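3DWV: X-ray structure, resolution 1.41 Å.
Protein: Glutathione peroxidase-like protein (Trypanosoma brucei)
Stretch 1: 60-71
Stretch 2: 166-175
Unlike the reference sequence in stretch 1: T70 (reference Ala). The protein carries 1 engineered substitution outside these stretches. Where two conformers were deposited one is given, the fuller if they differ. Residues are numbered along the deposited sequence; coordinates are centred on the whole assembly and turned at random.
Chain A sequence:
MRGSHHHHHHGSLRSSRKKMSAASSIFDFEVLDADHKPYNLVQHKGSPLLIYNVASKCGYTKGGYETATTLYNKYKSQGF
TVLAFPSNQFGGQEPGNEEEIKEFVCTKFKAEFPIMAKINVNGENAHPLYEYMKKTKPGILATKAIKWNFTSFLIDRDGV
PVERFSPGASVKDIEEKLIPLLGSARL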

# COMPACT_ATOMS: atom_id res chain seq x y z
N TYR A 60 0.03 -3.74 16.66
CA TYR A 60 0.56 -2.40 16.48
C TYR A 60 0.80 -2.10 15.00
O TYR A 60 1.31 -3.01 14.33
N THR A 61 0.42 -0.91 14.52
CA THR A 61 0.74 -0.50 13.14
C THR A 61 1.33 0.91 13.11
O THR A 61 1.39 1.53 12.04
N LYS A 62 1.73 1.56 14.22
CA LYS A 62 2.18 2.95 14.19
C LYS A 62 1.11 3.98 13.76
O LYS A 62 1.34 5.12 13.27
N GLY A 63 -0.13 3.54 13.95
CA GLY A 63 -1.29 4.34 13.57
C GLY A 63 -1.81 4.05 12.18
O GLY A 63 -2.82 4.60 11.77
N GLY A 64 -1.14 3.23 11.37
CA GLY A 64 -1.46 2.98 9.97
C GLY A 64 -2.82 2.38 9.75
O GLY A 64 -3.56 2.86 8.85
N TYR A 65 -3.18 1.36 10.54
CA TYR A 65 -4.55 0.88 10.41
C TYR A 65 -5.60 1.97 10.60
O TYR A 65 -6.63 2.03 9.89
N GLU A 66 -5.46 2.74 11.66
CA GLU A 66 -6.45 3.74 12.01
C GLU A 66 -6.53 4.78 10.90
O GLU A 66 -7.61 5.18 10.47
N THR A 67 -5.35 5.20 10.45
CA THR A 67 -5.26 6.22 9.40
C THR A 67 -5.91 5.72 8.11
O THR A 67 -6.77 6.43 7.59
N ALA A 68 -5.50 4.56 7.64
CA ALA A 68 -6.09 4.02 6.39
C ALA A 68 -7.60 3.90 6.53
O ALA A 68 -8.33 4.21 5.60
N THR A 69 -8.11 3.42 7.66
CA THR A 69 -9.56 3.16 7.76
C THR A 69 -10.34 4.46 7.82
O THR A 69 -11.39 4.64 7.18
N THR A 70 -9.79 5.38 8.63
CA THR A 70 -10.38 6.71 8.70
C THR A 70 -10.49 7.36 7.33
O THR A 70 -11.56 7.89 7.00
N LEU A 71 -9.40 7.32 6.53
CA LEU A 71 -9.45 8.01 5.23
C LEU A 71 -10.40 7.29 4.29
O LEU A 71 -11.20 7.93 3.59
N SER A 166 5.14 7.35 5.41
CA SER A 166 5.39 6.36 6.45
C SER A 166 4.12 5.99 7.19
O SER A 166 3.09 6.69 7.12
N PRO A 167 4.10 4.88 7.90
CA PRO A 167 2.90 4.43 8.60
C PRO A 167 2.41 5.34 9.70
O PRO A 167 1.22 5.29 10.06
N GLY A 168 3.28 6.18 10.24
CA GLY A 168 2.82 7.04 11.33
C GLY A 168 2.40 8.38 10.76
O GLY A 168 2.22 9.34 11.55
N ALA A 169 2.23 8.55 9.47
CA ALA A 169 1.69 9.76 8.85
C ALA A 169 0.28 10.05 9.35
O ALA A 169 -0.57 9.16 9.42
N SER A 170 0.03 11.32 9.70
CA SER A 170 -1.27 11.61 10.28
C SER A 170 -2.32 11.72 9.19
O SER A 170 -1.96 11.91 8.03
N VAL A 171 -3.58 11.63 9.62
CA VAL A 171 -4.68 11.90 8.65
C VAL A 171 -4.53 13.28 8.04
O VAL A 171 -4.72 13.55 6.82
N LYS A 172 -4.17 14.28 8.86
CA LYS A 172 -4.02 15.65 8.35
C LYS A 172 -2.90 15.83 7.34
O LYS A 172 -2.97 16.57 6.34
N ASP A 173 -1.79 15.12 7.52
CA ASP A 173 -0.68 15.17 6.57
C ASP A 173 -1.09 14.57 5.23
O ASP A 173 -0.70 15.01 4.18
N ILE A 174 -1.90 13.53 5.29
CA ILE A 174 -2.26 12.86 4.04
C ILE A 174 -3.34 13.69 3.37
O ILE A 174 -3.30 13.91 2.16
N GLU A 175 -4.30 14.18 4.14
CA GLU A 175 -5.30 15.11 3.63
C GLU A 175 -4.72 16.33 2.91
O GLU A 175 -5.28 16.74 1.87

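The contact joins two turn-then-helix segments, and it divides by level: glycines, a proline and a water where the turns meet, aliphatic groups where the helices run on at 49° to each other, their axes no closer than 10.6 Å.

At the turn level the backbones come very close. The CA of K62 lies 5.0 Å from that of G168, and G168 CA reaches K62 O at 3.1 Å in a CA-H...O contact. G63 sits at phi/psi 93/-6, where a CB would be jammed against the preceding carbonyl oxygen, so the type I' turn itself calls for glycine. G64 is tight too: a CB there would be crowded by T61 O. P167 points its ring, C-gamma endo, into this corner, with CB 3.7 Å from T61 O and CG 3.7 Å from CD of K62. K62 (m, t, t, m) starts toward the proline, lays its methylenes beside the ring, then leads its amine away.

T61 turns inward on its own stretch. In the p rotamer, T61 OG1 accepts from Y65 N at 2.9 Å and so serves the first turn of the helix that follows G63. S170, also p, is the N-cap of the other helix: its CB points away from the contact, and its OG accepts the capping bond from D173 N at 3.3 Å.

T67 is the pivot between polar and apolar levels. Its m rotamer sends the two branches to different tasks. T67 OG1 donates to water 1 at 2.7 Å, and this water donates in turn to P167 O at 2.5 Å and A169 O at 2.4 Å. No direct hydrogen bond crosses the contact, so the water carries the polar link, answering two carbonyls of the opposing turn with one hydroxyl. T67 CG2 meanwhile meets V171 CG2 at 3.8 Å and I174 CD1 at 4.0 Å.

V171 is t, which spreads its methyls along the first helix: V171 CG2 also lies 4.1 Å from CG2 of T70, while V171 CG1 lies 4.2 Å from CD2 of L71. T70, which differs from the reference sequence, is m, so that T70 OG1 donates to E66 O at 2.8 Å and the methyl is left for the valine.

L71 (m, t) closes the far end, its CD1 3.6 Å from CG2 of I174 and its CD2 4.1 Å from CG of E175. I174 (m, t) extends CD1 back to the threonine, bridging T67 and L71. E175 lends its aliphatic stem here, while OE2 is satisfied elsewhere in the structure.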

# COMPACT_ATOMS: atom_id res chain seq x y z
CB TYR A 60 1.89 -2.16 17.28
CG TYR A 60 1.54 -2.46 18.73
CD1 TYR A 60 0.85 -1.60 19.58
CD2 TYR A 60 1.84 -3.73 19.21
CE1 TYR A 60 0.53 -1.95 20.91
CE2 TYR A 60 1.53 -4.10 20.52
CZ TYR A 60 0.90 -3.22 21.35
OH TYR A 60 0.57 -3.62 22.62
CB THR A 61 -0.51 -0.59 12.23
OG1 THR A 61 -1.53 0.31 12.69
CG2 THR A 61 -1.18 -1.98 12.26
CB LYS A 62 3.40 3.11 13.28
CG LYS A 62 4.48 2.08 13.51
CD LYS A 62 5.76 2.37 12.77
CE LYS A 62 6.90 1.47 13.22
NZ LYS A 62 7.29 1.64 14.65
CB TYR A 65 -4.81 -0.23 11.46
CG TYR A 65 -6.27 -0.66 11.51
CD1 TYR A 65 -6.71 -1.63 10.61
CD2 TYR A 65 -7.22 -0.16 12.42
CE1 TYR A 65 -8.03 -2.06 10.62
CE2 TYR A 65 -8.52 -0.58 12.41
CZ TYR A 65 -8.92 -1.53 11.50
OH TYR A 65 -10.22 -1.92 11.55
CB GLU A 66 -6.14 4.46 13.31
CG GLU A 66 -6.13 3.66 14.60
CD GLU A 66 -5.45 4.47 15.71
OE1 GLU A 66 -6.10 5.38 16.27
OE2 GLU A 66 -4.26 4.19 15.98
CB THR A 67 -3.81 6.63 9.13
OG1 THR A 67 -3.36 7.27 10.33
CG2 THR A 67 -3.74 7.69 8.06
CB ALA A 68 -5.54 2.65 6.02
CB THR A 69 -9.81 2.31 9.01
OG1 THR A 69 -9.16 1.01 8.84
CG2 THR A 69 -11.29 2.08 9.24
CB THR A 70 -9.55 7.64 9.60
OG1 THR A 70 -9.56 7.07 10.93
CG2 THR A 70 -10.19 9.03 9.62
CB LEU A 71 -8.08 8.08 4.57
CG LEU A 71 -7.05 8.98 5.26
CD1 LEU A 71 -5.62 8.70 4.79
CD2 LEU A 71 -7.43 10.43 5.02
CB SER A 166 6.41 7.00 7.40
OG SER A 166 5.79 8.05 8.12
CB PRO A 167 3.35 3.12 9.28
CG PRO A 167 4.83 3.23 9.31
CD PRO A 167 5.19 3.88 8.00
CB ALA A 169 1.67 9.67 7.32
CB SER A 170 -1.22 12.91 11.09
OG SER A 170 -0.59 13.92 10.34
CB VAL A 171 -5.97 11.66 9.43
CG1 VAL A 171 -7.21 12.25 8.77
CG2 VAL A 171 -6.20 10.15 9.67
CB LYS A 172 -3.80 16.59 9.55
CG LYS A 172 -3.88 18.05 9.21
CD LYS A 172 -5.21 18.44 8.58
CE LYS A 172 -5.79 19.73 9.14
NZ LYS A 172 -6.58 20.48 8.13
CB ASP A 173 0.52 14.38 7.10
CG ASP A 173 1.31 15.18 8.14
OD1 ASP A 173 1.11 16.41 8.26
OD2 ASP A 173 2.13 14.54 8.84
CB ILE A 174 -2.63 11.39 4.32
CG1 ILE A 174 -1.47 10.54 4.83
CG2 ILE A 174 -3.20 10.73 3.07
CD1 ILE A 174 -1.67 9.04 4.93
CB GLU A 175 -6.20 15.56 4.80
CG GLU A 175 -7.25 14.50 5.14
CD GLU A 175 -8.19 14.98 6.22
OE1 GLU A 175 -7.82 15.85 7.05
OE2 GLU A 175 -9.34 14.48 6.26
O HOH W 1 -0.75 6.74 9.68